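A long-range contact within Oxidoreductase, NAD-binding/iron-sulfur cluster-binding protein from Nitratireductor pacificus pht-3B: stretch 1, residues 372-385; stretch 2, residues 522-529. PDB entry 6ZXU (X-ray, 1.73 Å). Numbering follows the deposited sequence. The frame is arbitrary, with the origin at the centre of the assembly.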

# COMPACT_ATOMS: atom_id res chain seq x y z
N ASP A 372 -26.61 3.84 -15.95
CA ASP A 372 -26.46 5.02 -16.78
C ASP A 372 -25.05 5.58 -16.70
O ASP A 372 -24.59 6.04 -15.67
CB ASP A 372 -27.44 6.09 -16.29
CG ASP A 372 -27.33 7.41 -17.10
OD1 ASP A 372 -26.77 7.42 -18.21
OD2 ASP A 372 -27.83 8.42 -16.60
N LEU A 373 -24.36 5.50 -17.80
CA LEU A 373 -22.98 5.93 -17.90
C LEU A 373 -22.83 7.22 -18.70
O LEU A 373 -21.76 7.53 -19.22
CB LEU A 373 -22.17 4.80 -18.54
CG LEU A 373 -22.20 3.52 -17.72
CD1 LEU A 373 -21.48 2.42 -18.45
CD2 LEU A 373 -21.54 3.75 -16.36
N SER A 374 -23.91 7.95 -18.84
CA SER A 374 -23.91 9.09 -19.77
C SER A 374 -23.37 10.34 -19.16
O SER A 374 -23.01 11.26 -19.89
CB SER A 374 -25.35 9.38 -20.30
OG SER A 374 -26.20 9.86 -19.27
N ASP A 375 -23.27 10.39 -17.82
CA ASP A 375 -22.73 11.58 -17.10
C ASP A 375 -21.29 11.31 -16.61
O ASP A 375 -21.10 10.48 -15.75
CB ASP A 375 -23.66 11.92 -15.95
CG ASP A 375 -23.24 13.17 -15.18
OD1 ASP A 375 -22.09 13.64 -15.27
OD2 ASP A 375 -24.11 13.77 -14.53
N PRO A 376 -20.29 11.97 -17.20
CA PRO A 376 -18.92 11.73 -16.77
C PRO A 376 -18.62 12.21 -15.32
O PRO A 376 -17.83 11.57 -14.65
CB PRO A 376 -18.05 12.45 -17.81
CG PRO A 376 -18.99 12.86 -18.86
CD PRO A 376 -20.34 12.99 -18.25
N GLY A 377 -19.34 13.19 -14.83
CA GLY A 377 -19.26 13.59 -13.46
C GLY A 377 -19.71 12.50 -12.50
O GLY A 377 -19.07 12.26 -11.47
N ARG A 378 -20.79 11.82 -12.82
CA ARG A 378 -21.26 10.70 -12.02
C ARG A 378 -20.38 9.45 -12.19
O ARG A 378 -20.20 8.73 -11.24
CB ARG A 378 -22.71 10.34 -12.40
CG ARG A 378 -23.71 11.41 -12.09
CD ARG A 378 -24.32 11.27 -10.72
NE ARG A 378 -25.11 10.02 -10.62
CZ ARG A 378 -25.78 9.64 -9.52
NH1 ARG A 378 -25.78 10.38 -8.43
NH2 ARG A 378 -26.39 8.44 -9.49
N ASN A 379 -19.83 9.20 -13.38
CA ASN A 379 -18.93 8.10 -13.63
C ASN A 379 -17.66 8.28 -12.73
O ASN A 379 -17.22 7.30 -12.17
CB ASN A 379 -18.51 7.98 -15.07
CG ASN A 379 -19.66 7.61 -16.00
OD1 ASN A 379 -20.80 7.30 -15.54
ND2 ASN A 379 -19.37 7.61 -17.29
N ALA A 380 -17.19 9.51 -12.59
CA ALA A 380 -16.08 9.77 -11.70
C ALA A 380 -16.40 9.46 -10.26
O ALA A 380 -15.64 8.75 -9.62
CB ALA A 380 -15.59 11.16 -11.86
N GLU A 381 -17.55 9.85 -9.79
CA GLU A 381 -17.96 9.57 -8.44
C GLU A 381 -18.17 8.08 -8.20
O GLU A 381 -17.87 7.60 -7.12
CB GLU A 381 -19.28 10.30 -8.10
CG GLU A 381 -19.25 11.80 -8.11
CD GLU A 381 -20.65 12.42 -7.78
OE1 GLU A 381 -20.61 13.60 -7.35
OE2 GLU A 381 -21.75 11.73 -7.89
N ALA A 382 -18.69 7.35 -9.18
CA ALA A 382 -18.87 5.91 -9.08
C ALA A 382 -17.53 5.18 -8.96
O ALA A 382 -17.38 4.36 -8.14
CB ALA A 382 -19.68 5.34 -10.27
N ILE A 383 -16.58 5.56 -9.78
CA ILE A 383 -15.25 5.00 -9.78
C ILE A 383 -14.54 5.30 -8.45
O ILE A 383 -13.93 4.42 -7.87
CB ILE A 383 -14.47 5.55 -11.00
CG1 ILE A 383 -14.91 4.87 -12.30
CG2 ILE A 383 -12.96 5.35 -10.84
CD1 ILE A 383 -14.59 3.40 -12.39
N LYS A 384 -14.64 6.51 -7.95
CA LYS A 384 -14.12 6.83 -6.65
C LYS A 384 -14.76 6.02 -5.52
O LYS A 384 -14.05 5.40 -4.74
CB LYS A 384 -14.18 8.31 -6.37
CG LYS A 384 -13.35 9.12 -7.32
CD LYS A 384 -13.42 10.60 -6.98
CE LYS A 384 -12.57 11.39 -7.93
NZ LYS A 384 -12.59 12.80 -7.53
N ALA A 385 -16.06 5.96 -5.47
CA ALA A 385 -16.77 5.16 -4.49
C ALA A 385 -16.32 3.69 -4.59
O ALA A 385 -16.12 3.02 -3.53
CB ALA A 385 -18.29 5.25 -4.71
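Stretch 2 (522-529) DLPMSVDR

Stretch 2 lies on the first turns of a helix as an extended segment with no regular helix or strand of its own. From Leu523 to Asp528 its phi angles are all negative and its psi angles run from 122° to 168°, so the chain stays stretched and runs across the start of the helix rather than along it. Pro376 CA is 4.1 Å from Met525 CA, and Gly377 CA is 5.0 Å from Ser526 CA; from there Asp528 reaches Lys384, further along the helix.

Ahead of the helix, Leu373 points toward the segment but only grazes it, CD1 to Leu523 CD1 at 4.5 Å. Asp375 then caps the helix; its CB points away from the segment, although the end of the side chain comes nearer, OD1 to Ser526 OG at 5.5 Å. That OD1 accepts weak bonds from Gly377 N at 2.8 Å and Arg378 N at 3.3 Å, so the cap itself uses no atom of stretch 2.

Pro376 is where the backbones meet. Its O accepts a hydrogen bond from Ser526 N at 3.1 Å with a nearly straight angle of 164°, while also accepting the helical bond from Ala380 N at 3.0 Å. Met525 CA approaches the same Pro376 O at 3.5 Å in a CA-H...O contact, so one carbonyl in the first turn fixes two successive residues of the segment. At Gly377 the fit is close without a bond: its N lies 3.2 Å from Ser526 OG, at a poor angle.

One turn on, Asn379 uses its side-chain amide as a clamp. ND2 donates to Pro524 O at 2.8 Å and to Leu373 O at 3.1 Å, joining the segment to the loop before the helix. Two backbone carbonyls from distant parts of the chain are thus satisfied by a single buried amide nitrogen.

Ala380 offers a small surface toward the segment, which lets the backbone come close: its CB is 3.6 Å from Ser526 O and 4.3 Å from Met525 CB. Ile383, the next helix residue pointing toward stretch 2, meets two apolar side chains through CG1, with Leu523 CD2 at 3.8 Å and Met525 SD at 3.7 Å.

Lys384 closes the contact. Its CB points sideways, but chi2 to chi4 are all t, and the extended chain carries NZ to a salt bridge with Asp528, 2.9 Å from OD1 and 3.2 Å from OD2, the latter a weak hydrogen bond. The rule to read here is a division by position: polar pinning of the backbone at the helix start, small and apolar side chains beneath the segment, and a charged pair further along.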

# COMPACT_ATOMS: atom_id res chain seq x y z
N ASP A 522 -11.02 3.59 -20.99
CA ASP A 522 -11.82 4.48 -21.86
C ASP A 522 -13.13 4.95 -21.26
O ASP A 522 -13.80 5.81 -21.85
CB ASP A 522 -12.08 3.79 -23.23
CG ASP A 522 -10.82 3.66 -24.05
OD1 ASP A 522 -9.89 4.58 -23.95
OD2 ASP A 522 -10.74 2.61 -24.76
N LEU A 523 -13.51 4.49 -20.06
CA LEU A 523 -14.72 5.00 -19.44
C LEU A 523 -14.69 6.48 -19.27
O LEU A 523 -13.80 7.03 -18.66
CB LEU A 523 -14.93 4.36 -18.09
CG LEU A 523 -16.15 4.79 -17.34
CD1 LEU A 523 -17.38 4.19 -18.01
CD2 LEU A 523 -16.08 4.35 -15.87
N PRO A 524 -15.66 7.21 -19.85
CA PRO A 524 -15.65 8.70 -19.71
C PRO A 524 -15.89 9.18 -18.30
O PRO A 524 -16.90 8.80 -17.70
CB PRO A 524 -16.81 9.18 -20.67
CG PRO A 524 -16.93 8.05 -21.63
CD PRO A 524 -16.64 6.77 -20.85
N MET A 525 -14.95 10.00 -17.80
CA MET A 525 -14.99 10.48 -16.42
C MET A 525 -14.54 11.91 -16.38
O MET A 525 -13.60 12.22 -17.12
CB MET A 525 -14.05 9.63 -15.55
CG MET A 525 -14.41 8.19 -15.44
SD MET A 525 -13.19 7.10 -14.64
CE MET A 525 -11.85 7.21 -15.82
N SER A 526 -15.13 12.71 -15.52
CA SER A 526 -14.55 14.01 -15.20
C SER A 526 -13.19 13.86 -14.47
O SER A 526 -13.01 12.96 -13.64
CB SER A 526 -15.46 14.82 -14.32
OG SER A 526 -16.71 14.92 -14.95
N VAL A 527 -12.23 14.69 -14.84
CA VAL A 527 -10.87 14.59 -14.32
C VAL A 527 -10.71 15.52 -13.16
O VAL A 527 -11.49 16.47 -13.00
CB VAL A 527 -9.76 14.85 -15.42
CG1 VAL A 527 -9.91 13.87 -16.52
CG2 VAL A 527 -9.79 16.23 -15.90
N ASP A 528 -9.84 15.16 -12.24
CA ASP A 528 -9.43 16.02 -11.16
C ASP A 528 -8.37 17.00 -11.62
O ASP A 528 -7.95 16.92 -12.74
CB ASP A 528 -8.91 15.18 -9.98
CG ASP A 528 -10.07 14.34 -9.36
OD1 ASP A 528 -10.97 14.92 -8.73
OD2 ASP A 528 -10.10 13.10 -9.54
N ARG A 529 -8.09 17.98 -10.79
CA ARG A 529 -7.07 18.99 -11.06
C ARG A 529 -5.88 18.84 -10.10
O ARG A 529 -6.04 18.32 -9.01
CB ARG A 529 -7.65 20.40 -10.93
CG ARG A 529 -8.62 20.79 -12.02
CD ARG A 529 -8.93 22.27 -11.99
NE ARG A 529 -9.75 22.67 -10.86
CZ ARG A 529 -9.75 23.89 -10.33
NH1 ARG A 529 -8.91 24.83 -10.76
NH2 ARG A 529 -10.55 24.17 -9.31